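Local coordinates for protein aldo-keto reductase family 1 member C1 (Caenorhabditis elegans, PDB 1QWK) that probably reduces aldehyde substrates with NADPH, as an aldose reductase-like member of the aldo-keto reductase family, at residues A[135-139]-A[166-171]; A[157-161]-A[186-190]; A[172-178]-A[196-202]. One frame throughout, in Å; residues are numbered along the deposited sequence.

Contact 1 (A[135-139]-A[166-171]); sequences WRQFD and LGLTPV
Residues 135-139 form a turn inside a longer alpha-helix, with Asp139 N bonded to Trp135 O at 2.9 Å, while 166-171 is irregular. Gly167 breaks helical geometry just after a helix with positive phi (76/22); Leu168 (-100/-156) is extended, and Thr169, Pro170 and Val171 follow with psi between 122° and 157°. The closest CA atoms are those of Asp139 and Thr169, 5.4 Å apart. Asp139, with chi1 t, points its carboxylate at the loop: OD1 accepts from Thr169 N (3.0 Å) and from Thr169 OG1 (2.6 Å), so one oxygen fixes both backbone and side chain of the threonine. Trp135, also chi1 t, lays its indole along the loop, giving NE1 to Thr169 O at 2.9 Å. Val171 CG2 sits over the six-membered ring of Trp135, 3.9 Å from the centroid, a CH-pi contact, and Leu166 CD1 comes to 4.3 Å from Trp135 CD1 at the ring edge. On the exposed flank, the Arg136 guanidinium has Leu168 CD1 over one face (NH1 to CD1 4.0 Å), and water 1 bridges Arg136 NH1 (3.3 Å) and Leu166 O (2.7 Å). A helix side thus holds an alpha-to-beta loop of a TIM barrel, at the N-terminal end of the strands. Lys143 forms a salt bridge with Asp139 OD2, and Trp135 fills the space between strand 150-153, where it touches Val150 and Val152, and Ala163 of helix 157-164.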
ATOM      1  N   TRP A 135      15.506  10.097  -6.053  1.00 16.75           N
ATOM      2  CA  TRP A 135      16.034   9.176  -5.057  1.00 17.66           C
ATOM      3  C   TRP A 135      17.121   9.787  -4.167  1.00 17.86           C
ATOM      4  O   TRP A 135      17.219   9.448  -2.986  1.00 18.68           O
ATOM      5  CB  TRP A 135      16.564   7.903  -5.715  1.00 17.54           C
ATOM      6  CG  TRP A 135      16.830   6.846  -4.704  1.00 16.93           C
ATOM      7  CD1 TRP A 135      18.034   6.304  -4.381  1.00 16.74           C
ATOM      8  CD2 TRP A 135      15.870   6.267  -3.811  1.00 16.17           C
ATOM      9  NE1 TRP A 135      17.891   5.425  -3.333  1.00 17.02           N
ATOM     10  CE2 TRP A 135      16.572   5.383  -2.963  1.00 15.49           C
ATOM     11  CE3 TRP A 135      14.483   6.416  -3.641  1.00 16.00           C
ATOM     12  CZ2 TRP A 135      15.937   4.644  -1.958  1.00 16.55           C
ATOM     13  CZ3 TRP A 135      13.850   5.681  -2.639  1.00 16.93           C
ATOM     14  CH2 TRP A 135      14.580   4.808  -1.812  1.00 16.59           C
ATOM     15  N   ARG A 136      17.939  10.682  -4.716  1.00 17.80           N
ATOM     16  CA  ARG A 136      18.978  11.299  -3.902  1.00 18.09           C
ATOM     17  C   ARG A 136      18.356  12.029  -2.707  1.00 18.56           C
ATOM     18  O   ARG A 136      18.946  12.072  -1.626  1.00 18.27           O
ATOM     19  CB  ARG A 136      19.827  12.269  -4.736  1.00 21.57           C
ATOM     20  CG  ARG A 136      20.516  11.622  -5.932  1.00 25.68           C
ATOM     21  CD  ARG A 136      21.570  12.544  -6.532  1.00 30.20           C
ATOM     22  NE  ARG A 136      22.777  12.548  -5.716  1.00 30.20           N
ATOM     23  CZ  ARG A 136      23.779  11.684  -5.857  1.00 32.59           C
ATOM     24  NH1 ARG A 136      23.732  10.749  -6.797  1.00 31.89           N
ATOM     25  NH2 ARG A 136      24.813  11.731  -5.033  1.00 32.60           N
ATOM     26  N   GLN A 137      17.165  12.594  -2.885  1.00 17.98           N
ATOM     27  CA  GLN A 137      16.518  13.285  -1.769  1.00 17.77           C
ATOM     28  C   GLN A 137      16.050  12.290  -0.705  1.00 18.65           C
ATOM     29  O   GLN A 137      16.054  12.595   0.490  1.00 17.93           O
ATOM     30  CB  GLN A 137      15.326  14.119  -2.250  1.00 18.38           C
ATOM     31  CG  GLN A 137      15.693  15.266  -3.180  1.00 20.20           C
ATOM     32  CD  GLN A 137      14.551  16.239  -3.363  1.00 20.42           C
ATOM     33  OE1 GLN A 137      14.232  17.013  -2.459  1.00 18.78           O
ATOM     34  NE2 GLN A 137      13.911  16.189  -4.525  1.00 20.43           N
ATOM     35  N   PHE A 138      15.646  11.100  -1.139  1.00 16.76           N
ATOM     36  CA  PHE A 138      15.201  10.078  -0.201  1.00 16.39           C
ATOM     37  C   PHE A 138      16.392   9.565   0.595  1.00 16.28           C
ATOM     38  O   PHE A 138      16.291   9.303   1.796  1.00 16.43           O
ATOM     39  CB  PHE A 138      14.488   8.943  -0.952  1.00 16.64           C
ATOM     40  CG  PHE A 138      13.038   9.237  -1.227  1.00 14.52           C
ATOM     41  CD1 PHE A 138      12.061   8.907  -0.288  1.00 15.88           C
ATOM     42  CD2 PHE A 138      12.659   9.952  -2.366  1.00 14.42           C
ATOM     43  CE1 PHE A 138      10.736   9.286  -0.470  1.00 16.39           C
ATOM     44  CE2 PHE A 138      11.335  10.337  -2.554  1.00 15.73           C
ATOM     45  CZ  PHE A 138      10.367  10.007  -1.602  1.00 16.05           C
ATOM     46  N   ASP A 139      17.527   9.434  -0.082  1.00 17.16           N
ATOM     47  CA  ASP A 139      18.756   8.987   0.565  1.00 17.31           C
ATOM     48  C   ASP A 139      19.076   9.977   1.688  1.00 18.56           C
ATOM     49  O   ASP A 139      19.431   9.577   2.797  1.00 18.36           O
ATOM     50  CB  ASP A 139      19.892   8.970  -0.458  1.00 19.37           C
ATOM     51  CG  ASP A 139      21.250   8.672   0.167  1.00 19.40           C
ATOM     52  OD1 ASP A 139      21.458   7.541   0.650  1.00 20.47           O
ATOM     53  OD2 ASP A 139      22.109   9.581   0.181  1.00 20.93           O
ATOM     54  N   LEU A 166      22.800   4.193  -8.339  1.00 20.62           N
ATOM     55  CA  LEU A 166      23.462   5.359  -7.762  1.00 19.76           C
ATOM     56  C   LEU A 166      24.433   4.996  -6.646  1.00 20.27           C
ATOM     57  O   LEU A 166      25.329   5.775  -6.321  1.00 21.20           O
ATOM     58  CB  LEU A 166      22.424   6.337  -7.218  1.00 19.71           C
ATOM     59  CG  LEU A 166      21.472   6.963  -8.234  1.00 20.93           C
ATOM     60  CD1 LEU A 166      20.510   7.898  -7.510  1.00 21.08           C
ATOM     61  CD2 LEU A 166      22.266   7.728  -9.283  1.00 21.33           C
ATOM     62  N   GLY A 167      24.243   3.824  -6.052  1.00 19.91           N
ATOM     63  CA  GLY A 167      25.126   3.395  -4.985  1.00 21.45           C
ATOM     64  C   GLY A 167      24.858   4.092  -3.663  1.00 21.23           C
ATOM     65  O   GLY A 167      25.735   4.160  -2.803  1.00 22.12           O
ATOM     66  N   LEU A 168      23.652   4.622  -3.503  1.00 19.62           N
ATOM     67  CA  LEU A 168      23.276   5.296  -2.266  1.00 18.73           C
ATOM     68  C   LEU A 168      22.441   4.314  -1.442  1.00 20.15           C
ATOM     69  O   LEU A 168      22.566   3.096  -1.603  1.00 19.86           O
ATOM     70  CB  LEU A 168      22.458   6.558  -2.577  1.00 18.93           C
ATOM     71  CG  LEU A 168      23.110   7.559  -3.536  1.00 20.60           C
ATOM     72  CD1 LEU A 168      22.165   8.730  -3.778  1.00 22.21           C
ATOM     73  CD2 LEU A 168      24.436   8.045  -2.950  1.00 19.99           C
ATOM     74  N   THR A 169      21.599   4.833  -0.556  1.00 19.10           N
ATOM     75  CA  THR A 169      20.748   3.975   0.258  1.00 18.52           C
ATOM     76  C   THR A 169      19.894   3.116  -0.678  1.00 18.13           C
ATOM     77  O   THR A 169      19.302   3.623  -1.629  1.00 17.95           O
ATOM     78  CB  THR A 169      19.826   4.819   1.171  1.00 19.43           C
ATOM     79  OG1 THR A 169      20.634   5.578   2.082  1.00 19.98           O
ATOM     80  CG2 THR A 169      18.886   3.922   1.968  1.00 20.90           C
ATOM     81  N   PRO A 170      19.850   1.799  -0.443  1.00 19.67           N
ATOM     82  CA  PRO A 170      19.045   0.923  -1.299  1.00 19.15           C
ATOM     83  C   PRO A 170      17.551   1.205  -1.159  1.00 20.54           C
ATOM     84  O   PRO A 170      17.109   1.775  -0.160  1.00 19.14           O
ATOM     85  CB  PRO A 170      19.400  -0.475  -0.795  1.00 20.88           C
ATOM     86  CG  PRO A 170      20.821  -0.311  -0.342  1.00 23.36           C
ATOM     87  CD  PRO A 170      20.767   1.011   0.398  1.00 21.46           C
ATOM     88  N   VAL A 171      16.781   0.831  -2.174  1.00 18.33           N
ATOM     89  CA  VAL A 171      15.334   0.993  -2.112  1.00 17.55           C
ATOM     90  C   VAL A 171      14.897  -0.149  -1.188  1.00 17.57           C
ATOM     91  O   VAL A 171      15.158  -1.314  -1.478  1.00 18.01           O
ATOM     92  CB  VAL A 171      14.698   0.822  -3.506  1.00 17.76           C
ATOM     93  CG1 VAL A 171      13.180   0.804  -3.391  1.00 16.25           C
ATOM     94  CG2 VAL A 171      15.146   1.960  -4.421  1.00 20.00           C
TER
HETATM   95  O   HOH W   1      25.813   8.255  -7.249  1.00 28.84           O

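Contact 2 (A[157-161]-A[186-190]); sequences NDQIS and DHVDF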
ATOM      1  N   ASN A 157      10.387  -1.366 -13.060  1.00 18.03           N
ATOM      2  CA  ASN A 157      11.681  -1.988 -12.789  1.00 18.58           C
ATOM      3  C   ASN A 157      12.881  -1.163 -13.238  1.00 18.00           C
ATOM      4  O   ASN A 157      13.883  -1.091 -12.527  1.00 17.38           O
ATOM      5  CB  ASN A 157      11.763  -3.369 -13.438  1.00 20.14           C
ATOM      6  CG  ASN A 157      10.758  -4.350 -12.865  1.00 22.32           C
ATOM      7  OD1 ASN A 157      10.089  -4.067 -11.868  1.00 21.38           O
ATOM      8  ND2 ASN A 157      10.654  -5.517 -13.490  1.00 23.00           N
ATOM      9  N   ASP A 158      12.790  -0.552 -14.415  1.00 19.61           N
ATOM     10  CA  ASP A 158      13.897   0.243 -14.936  1.00 21.12           C
ATOM     11  C   ASP A 158      14.181   1.464 -14.067  1.00 20.11           C
ATOM     12  O   ASP A 158      15.338   1.829 -13.858  1.00 20.33           O
ATOM     13  CB  ASP A 158      13.610   0.686 -16.373  1.00 25.46           C
ATOM     14  CG  ASP A 158      13.489  -0.483 -17.328  1.00 31.53           C
ATOM     15  OD1 ASP A 158      14.374  -1.367 -17.303  1.00 35.55           O
ATOM     16  OD2 ASP A 158      12.512  -0.523 -18.106  1.00 39.21           O
ATOM     17  N   GLN A 159      13.123   2.090 -13.559  1.00 18.40           N
ATOM     18  CA  GLN A 159      13.282   3.265 -12.708  1.00 16.45           C
ATOM     19  C   GLN A 159      13.924   2.863 -11.383  1.00 16.63           C
ATOM     20  O   GLN A 159      14.796   3.567 -10.863  1.00 17.21           O
ATOM     21  CB  GLN A 159      11.923   3.943 -12.478  1.00 16.32           C
ATOM     22  CG  GLN A 159      11.353   4.555 -13.764  1.00 13.68           C
ATOM     23  CD  GLN A 159       9.934   5.062 -13.617  1.00 16.70           C
ATOM     24  OE1 GLN A 159       9.057   4.348 -13.126  1.00 16.34           O
ATOM     25  NE2 GLN A 159       9.690   6.287 -14.070  1.00 16.93           N
ATOM     26  N   ILE A 160      13.504   1.729 -10.833  1.00 16.96           N
ATOM     27  CA  ILE A 160      14.091   1.266  -9.583  1.00 16.83           C
ATOM     28  C   ILE A 160      15.566   0.930  -9.801  1.00 17.43           C
ATOM     29  O   ILE A 160      16.413   1.260  -8.967  1.00 19.15           O
ATOM     30  CB  ILE A 160      13.343   0.038  -9.028  1.00 16.19           C
ATOM     31  CG1 ILE A 160      11.926   0.458  -8.628  1.00 15.16           C
ATOM     32  CG2 ILE A 160      14.095  -0.541  -7.828  1.00 17.60           C
ATOM     33  CD1 ILE A 160      11.038  -0.682  -8.150  1.00 17.06           C
ATOM     34  N   SER A 161      15.879   0.286 -10.924  1.00 17.27           N
ATOM     35  CA  SER A 161      17.266  -0.065 -11.229  1.00 18.77           C
ATOM     36  C   SER A 161      18.131   1.191 -11.328  1.00 19.17           C
ATOM     37  O   SER A 161      19.276   1.197 -10.883  1.00 19.41           O
ATOM     38  CB  SER A 161      17.352  -0.840 -12.549  1.00 20.91           C
ATOM     39  OG  SER A 161      16.737  -2.106 -12.442  1.00 24.91           O
ATOM     40  N   ASP A 186       6.497 -10.388 -12.807  1.00 21.04           N
ATOM     41  CA  ASP A 186       7.768  -9.785 -13.197  1.00 22.46           C
ATOM     42  C   ASP A 186       8.309  -8.818 -12.146  1.00 21.07           C
ATOM     43  O   ASP A 186       9.490  -8.863 -11.803  1.00 20.98           O
ATOM     44  CB  ASP A 186       7.613  -9.054 -14.534  1.00 24.10           C
ATOM     45  CG  ASP A 186       8.937  -8.553 -15.084  1.00 30.36           C
ATOM     46  OD1 ASP A 186       9.823  -9.390 -15.362  1.00 33.39           O
ATOM     47  OD2 ASP A 186       9.095  -7.325 -15.238  1.00 33.29           O
ATOM     48  N   HIS A 187       7.449  -7.944 -11.633  1.00 19.26           N
ATOM     49  CA  HIS A 187       7.891  -6.974 -10.635  1.00 19.70           C
ATOM     50  C   HIS A 187       8.339  -7.644  -9.341  1.00 18.91           C
ATOM     51  O   HIS A 187       9.391  -7.306  -8.795  1.00 20.49           O
ATOM     52  CB  HIS A 187       6.781  -5.965 -10.330  1.00 19.48           C
ATOM     53  CG  HIS A 187       7.206  -4.863  -9.407  1.00 18.87           C
ATOM     54  ND1 HIS A 187       8.170  -3.940  -9.747  1.00 21.06           N
ATOM     55  CD2 HIS A 187       6.787  -4.529  -8.163  1.00 19.57           C
ATOM     56  CE1 HIS A 187       8.327  -3.081  -8.753  1.00 21.19           C
ATOM     57  NE2 HIS A 187       7.498  -3.417  -7.780  1.00 20.89           N
ATOM     58  N   VAL A 188       7.548  -8.596  -8.855  1.00 18.29           N
ATOM     59  CA  VAL A 188       7.888  -9.296  -7.619  1.00 19.34           C
ATOM     60  C   VAL A 188       9.207 -10.047  -7.767  1.00 19.95           C
ATOM     61  O   VAL A 188      10.040 -10.027  -6.864  1.00 19.52           O
ATOM     62  CB  VAL A 188       6.760 -10.275  -7.205  1.00 18.53           C
ATOM     63  CG1 VAL A 188       7.170 -11.065  -5.963  1.00 18.33           C
ATOM     64  CG2 VAL A 188       5.485  -9.498  -6.927  1.00 20.24           C
ATOM     65  N   ASP A 189       9.404 -10.712  -8.902  1.00 20.65           N
ATOM     66  CA  ASP A 189      10.655 -11.434  -9.116  1.00 22.70           C
ATOM     67  C   ASP A 189      11.829 -10.461  -9.153  1.00 20.84           C
ATOM     68  O   ASP A 189      12.895 -10.748  -8.613  1.00 21.51           O
ATOM     69  CB  ASP A 189      10.590 -12.251 -10.407  1.00 26.20           C
ATOM     70  CG  ASP A 189       9.661 -13.444 -10.283  1.00 31.53           C
ATOM     71  OD1 ASP A 189       9.694 -14.113  -9.228  1.00 36.30           O
ATOM     72  OD2 ASP A 189       8.902 -13.724 -11.232  1.00 37.45           O
ATOM     73  N   PHE A 190      11.623  -9.308  -9.782  1.00 19.82           N
ATOM     74  CA  PHE A 190      12.661  -8.288  -9.864  1.00 18.22           C
ATOM     75  C   PHE A 190      13.035  -7.809  -8.461  1.00 18.76           C
ATOM     76  O   PHE A 190      14.212  -7.721  -8.118  1.00 19.52           O
ATOM     77  CB  PHE A 190      12.166  -7.100 -10.688  1.00 17.72           C
ATOM     78  CG  PHE A 190      13.078  -5.908 -10.649  1.00 19.73           C
ATOM     79  CD1 PHE A 190      14.213  -5.852 -11.452  1.00 20.27           C
ATOM     80  CD2 PHE A 190      12.807  -4.843  -9.792  1.00 19.85           C
ATOM     81  CE1 PHE A 190      15.056  -4.744 -11.417  1.00 20.94           C
ATOM     82  CE2 PHE A 190      13.642  -3.733  -9.747  1.00 20.79           C
ATOM     83  CZ  PHE A 190      14.774  -3.684 -10.556  1.00 20.99           C
TER
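Phe190 lays one face of its ring over the side chain of Asn157: CB stands 3.8 Å from the ring centroid and only 4° off its normal, a well-centred CH-pi contact. The ring rim meets the next turn of the first helix, with CE2 3.8 Å from Ile160 CG2 and CZ 3.1 Å from Ser161 OG. Deeper in, His187 ND1 donates to Asn157 OD1 (2.9 Å, angle 161°), and Ile160 CD1 packs on the imidazole edge, 3.7 Å from His187 CE1. At the exposed end, Asn157 ND2 lies 3.0 Å from Asp186 OD2, but the angle is too poor for a hydrogen bond. The two helical segments run nearly parallel, at 20°, with axes 11.2 Å apart, which leaves room for the Phe190 ring and the His187 imidazole between them; the closest CA atoms, of Asn157 and His187, are 6.6 Å apart. Helices 157-164 and 185-193 are successive outer helices of the TIM barrel, both lying against strand 173-177, where Ile160 touches Ser174 and His187 touches Val176. The imidazole uses both nitrogens, its NE2 being hydrogen-bonded to Ser174 OG of that strand. Asn157 and His187 therefore carry a polar chain from the helix-helix groove into the sheet, while Phe190 and Ile160 supply the apolar part of the interface.

Contact 3 (A[172-178]-A[196-202]); sequences HNSQVEL and ISVTSYA
Two parallel strands, 173-177 and 197-201, lie in register, Asn173 beside Ser197 (CA-CA 4.6 Å) through to Glu177 beside Tyr201 (5.0 Å), their axes 4.7 Å apart and crossing at -23°. Main-chain bonds alternate between the strands: Ser197 N to His172 O (3.2 Å), Ser174 N to Ser197 O (2.9 Å), Thr199 N to Ser174 O (2.9 Å), Val176 N to Thr199 O (3.0 Å), Tyr201 N to Val176 O (3.0 Å) and Leu178 N to Tyr201 O (3.2 Å). The other edge of 173-177 pairs with strand 150-153, that of 197-201 with strand 259-261. These are the sixth and seventh strands of the TIM barrel, joined by helix 185-193 in a beta-alpha-beta crossover. Ser174, Val176, Val198 and Ser200 point out to the helix layer, where Ser174 OG bonds His187 NE2. Asn173, Gln175, Glu177, Ser197, Thr199 and Tyr201 face the barrel interior; the Gln175 side chain comes within about 3 Å of that of Lys81, predicted to lower the pKa of the catalytic tyrosine, Tyr52. Asn173 (chi1 t) spends ND2 on both Ser197 OG (2.9 Å) and Thr199 OG1 (3.0 Å). Ser197 OG in turn donates to His172 O (2.9 Å); water 2 gives to Asn173 OD1 (2.8 Å) and takes from Thr199 OG1 (3.0 Å). Tyr201, chi1 p, folds its ring over the Val176-Glu177 peptide, CE2 3.5 Å from Glu177 N, and its OH is hydrogen-bonded to Asn154 ND2 and Gln301 NE2. The Glu177 carboxylate accepts from the backbone amides of Leu298 and Phe299. Just past strand 173-177, Leu178 O accepts from Ser200 OG (2.6 Å), itself also hydrogen-bonded to Thr203 OG1.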
ATOM      1  N   HIS A 172      14.233   0.176  -0.078  1.00 15.96           N
ATOM      2  CA  HIS A 172      13.824  -0.851   0.886  1.00 16.68           C
ATOM      3  C   HIS A 172      12.465  -1.480   0.602  1.00 14.86           C
ATOM      4  O   HIS A 172      12.205  -2.614   1.012  1.00 15.12           O
ATOM      5  CB  HIS A 172      13.780  -0.273   2.313  1.00 15.96           C
ATOM      6  CG  HIS A 172      15.050   0.396   2.748  1.00 17.33           C
ATOM      7  ND1 HIS A 172      16.267  -0.255   2.785  1.00 19.06           N
ATOM      8  CD2 HIS A 172      15.283   1.652   3.191  1.00 15.42           C
ATOM      9  CE1 HIS A 172      17.192   0.573   3.235  1.00 14.87           C
ATOM     10  NE2 HIS A 172      16.622   1.738   3.490  1.00 19.48           N
ATOM     11  N   ASN A 173      11.599  -0.746  -0.088  1.00 15.19           N
ATOM     12  CA  ASN A 173      10.251  -1.232  -0.372  1.00 15.35           C
ATOM     13  C   ASN A 173       9.666  -0.645  -1.654  1.00 15.47           C
ATOM     14  O   ASN A 173      10.013   0.466  -2.058  1.00 15.09           O
ATOM     15  CB  ASN A 173       9.347  -0.901   0.832  1.00 16.03           C
ATOM     16  CG  ASN A 173       7.864  -1.168   0.572  1.00 15.19           C
ATOM     17  OD1 ASN A 173       7.099  -0.258   0.231  1.00 16.38           O
ATOM     18  ND2 ASN A 173       7.452  -2.416   0.747  1.00 14.54           N
ATOM     19  N   SER A 174       8.796  -1.416  -2.298  1.00 15.75           N
ATOM     20  CA  SER A 174       8.100  -0.996  -3.509  1.00 16.50           C
ATOM     21  C   SER A 174       6.628  -1.321  -3.281  1.00 15.33           C
ATOM     22  O   SER A 174       6.273  -2.473  -3.029  1.00 15.31           O
ATOM     23  CB  SER A 174       8.607  -1.763  -4.734  1.00 17.61           C
ATOM     24  OG  SER A 174       7.739  -1.553  -5.844  1.00 18.16           O
ATOM     25  N   GLN A 175       5.781  -0.300  -3.347  1.00 14.68           N
ATOM     26  CA  GLN A 175       4.352  -0.481  -3.149  1.00 14.23           C
ATOM     27  C   GLN A 175       3.653  -0.329  -4.487  1.00 13.50           C
ATOM     28  O   GLN A 175       3.720   0.728  -5.120  1.00 15.00           O
ATOM     29  CB  GLN A 175       3.799   0.546  -2.156  1.00 15.06           C
ATOM     30  CG  GLN A 175       2.329   0.325  -1.830  1.00 16.92           C
ATOM     31  CD  GLN A 175       1.791   1.279  -0.778  1.00 17.56           C
ATOM     32  OE1 GLN A 175       2.364   1.423   0.310  1.00 20.18           O
ATOM     33  NE2 GLN A 175       0.672   1.918  -1.086  1.00 15.50           N
ATOM     34  N   VAL A 176       2.986  -1.392  -4.925  1.00 14.17           N
ATOM     35  CA  VAL A 176       2.295  -1.370  -6.208  1.00 14.51           C
ATOM     36  C   VAL A 176       0.957  -2.097  -6.158  1.00 14.88           C
ATOM     37  O   VAL A 176       0.648  -2.802  -5.197  1.00 15.69           O
ATOM     38  CB  VAL A 176       3.145  -2.056  -7.307  1.00 13.83           C
ATOM     39  CG1 VAL A 176       4.464  -1.319  -7.498  1.00 16.54           C
ATOM     40  CG2 VAL A 176       3.401  -3.516  -6.935  1.00 16.53           C
ATOM     41  N   GLU A 177       0.162  -1.901  -7.203  1.00 14.13           N
ATOM     42  CA  GLU A 177      -1.121  -2.573  -7.323  1.00 15.47           C
ATOM     43  C   GLU A 177      -0.781  -4.046  -7.511  1.00 15.40           C
ATOM     44  O   GLU A 177       0.013  -4.392  -8.380  1.00 16.71           O
ATOM     45  CB  GLU A 177      -1.878  -2.077  -8.557  1.00 15.86           C
ATOM     46  CG  GLU A 177      -3.222  -2.767  -8.751  1.00 16.32           C
ATOM     47  CD  GLU A 177      -3.887  -2.417 -10.073  1.00 17.35           C
ATOM     48  OE1 GLU A 177      -3.512  -1.390 -10.678  1.00 18.30           O
ATOM     49  OE2 GLU A 177      -4.800  -3.169 -10.490  1.00 18.30           O
ATOM     50  N   LEU A 178      -1.365  -4.912  -6.691  1.00 16.08           N
ATOM     51  CA  LEU A 178      -1.101  -6.336  -6.810  1.00 15.89           C
ATOM     52  C   LEU A 178      -2.243  -7.137  -6.209  1.00 17.77           C
ATOM     53  O   LEU A 178      -2.577  -6.991  -5.035  1.00 17.33           O
ATOM     54  CB  LEU A 178       0.220  -6.707  -6.119  1.00 16.65           C
ATOM     55  CG  LEU A 178       0.784  -8.112  -6.390  1.00 17.36           C
ATOM     56  CD1 LEU A 178       2.278  -8.124  -6.096  1.00 18.21           C
ATOM     57  CD2 LEU A 178       0.053  -9.161  -5.551  1.00 18.05           C
ATOM     58  N   ILE A 196      14.276  -6.229  -2.338  1.00 18.07           N
ATOM     59  CA  ILE A 196      13.347  -5.122  -2.134  1.00 16.99           C
ATOM     60  C   ILE A 196      12.017  -5.731  -1.689  1.00 17.07           C
ATOM     61  O   ILE A 196      11.478  -6.603  -2.371  1.00 18.99           O
ATOM     62  CB  ILE A 196      13.117  -4.335  -3.446  1.00 16.22           C
ATOM     63  CG1 ILE A 196      14.448  -3.764  -3.956  1.00 17.95           C
ATOM     64  CG2 ILE A 196      12.112  -3.207  -3.206  1.00 18.08           C
ATOM     65  CD1 ILE A 196      14.335  -3.061  -5.300  1.00 17.43           C
ATOM     66  N   SER A 197      11.492  -5.290  -0.550  1.00 16.11           N
ATOM     67  CA  SER A 197      10.223  -5.822  -0.085  1.00 15.94           C
ATOM     68  C   SER A 197       9.121  -5.266  -0.983  1.00 16.04           C
ATOM     69  O   SER A 197       9.265  -4.182  -1.557  1.00 16.43           O
ATOM     70  CB  SER A 197       9.966  -5.441   1.385  1.00 17.03           C
ATOM     71  OG  SER A 197       9.772  -4.047   1.542  1.00 17.65           O
ATOM     72  N   VAL A 198       8.042  -6.026  -1.133  1.00 15.97           N
ATOM     73  CA  VAL A 198       6.924  -5.606  -1.965  1.00 16.00           C
ATOM     74  C   VAL A 198       5.648  -5.493  -1.142  1.00 15.81           C
ATOM     75  O   VAL A 198       5.318  -6.392  -0.367  1.00 16.86           O
ATOM     76  CB  VAL A 198       6.658  -6.617  -3.120  1.00 16.86           C
ATOM     77  CG1 VAL A 198       5.470  -6.144  -3.970  1.00 16.62           C
ATOM     78  CG2 VAL A 198       7.903  -6.770  -3.976  1.00 20.13           C
ATOM     79  N   THR A 199       4.951  -4.374  -1.304  1.00 13.37           N
ATOM     80  CA  THR A 199       3.690  -4.149  -0.617  1.00 15.27           C
ATOM     81  C   THR A 199       2.618  -4.027  -1.681  1.00 16.36           C
ATOM     82  O   THR A 199       2.749  -3.259  -2.641  1.00 16.46           O
ATOM     83  CB  THR A 199       3.687  -2.855   0.224  1.00 16.75           C
ATOM     84  OG1 THR A 199       4.575  -3.003   1.338  1.00 17.02           O
ATOM     85  CG2 THR A 199       2.280  -2.566   0.738  1.00 18.04           C
ATOM     86  N   SER A 200       1.560  -4.803  -1.514  1.00 14.96           N
ATOM     87  CA  SER A 200       0.442  -4.804  -2.440  1.00 15.34           C
ATOM     88  C   SER A 200      -0.679  -3.893  -1.983  1.00 17.16           C
ATOM     89  O   SER A 200      -1.078  -3.944  -0.818  1.00 17.10           O
ATOM     90  CB  SER A 200      -0.127  -6.224  -2.548  1.00 16.92           C
ATOM     91  OG  SER A 200      -1.531  -6.198  -2.788  1.00 18.08           O
ATOM     92  N   TYR A 201      -1.176  -3.046  -2.879  1.00 16.99           N
ATOM     93  CA  TYR A 201      -2.345  -2.242  -2.535  1.00 16.62           C
ATOM     94  C   TYR A 201      -3.436  -2.761  -3.466  1.00 18.14           C
ATOM     95  O   TYR A 201      -3.127  -3.445  -4.447  1.00 17.42           O
ATOM     96  CB  TYR A 201      -2.110  -0.725  -2.669  1.00 18.00           C
ATOM     97  CG  TYR A 201      -1.883  -0.122  -4.039  1.00 16.25           C
ATOM     98  CD1 TYR A 201      -2.917  -0.018  -4.976  1.00 17.37           C
ATOM     99  CD2 TYR A 201      -0.657   0.461  -4.352  1.00 16.47           C
ATOM    100  CE1 TYR A 201      -2.733   0.665  -6.187  1.00 16.06           C
ATOM    101  CE2 TYR A 201      -0.464   1.142  -5.552  1.00 17.02           C
ATOM    102  CZ  TYR A 201      -1.498   1.243  -6.461  1.00 16.50           C
ATOM    103  OH  TYR A 201      -1.296   1.933  -7.640  1.00 15.87           O
ATOM    104  N   ALA A 202      -4.696  -2.473  -3.147  1.00 16.84           N
ATOM    105  CA  ALA A 202      -5.836  -2.959  -3.930  1.00 17.36           C
ATOM    106  C   ALA A 202      -5.798  -4.487  -3.947  1.00 18.48           C
ATOM    107  O   ALA A 202      -6.141  -5.128  -4.943  1.00 17.24           O
ATOM    108  CB  ALA A 202      -5.786  -2.410  -5.356  1.00 17.87           C
TER
HETATM  109  O   HOH W   2       4.534   0.026   1.425  1.00 16.58           O

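From the N terminus, 135-139 opens contact 1, and the chain passes through strand 150-153 and then 157-161, the first half of contact 2, before 166-171 closes contact 1. Contacts 1 and 2 therefore cross. Strand segment 172-178 opens contact 3 directly after; 186-190 closes contact 2 and 196-202 closes contact 3, so these two cross as well, while contacts 1 and 3 stand in series. The overlap binds consecutive beta-alpha units of the barrel: helix 131-143 to the loop entering strand 173-177, helix 157-164 to helix 185-193, and strand to strand. Contact 3 touches both others, meeting contact 1 where Val171 packs on Ile196 and contact 2 through Ile160-Ile196 and Val188-Leu178.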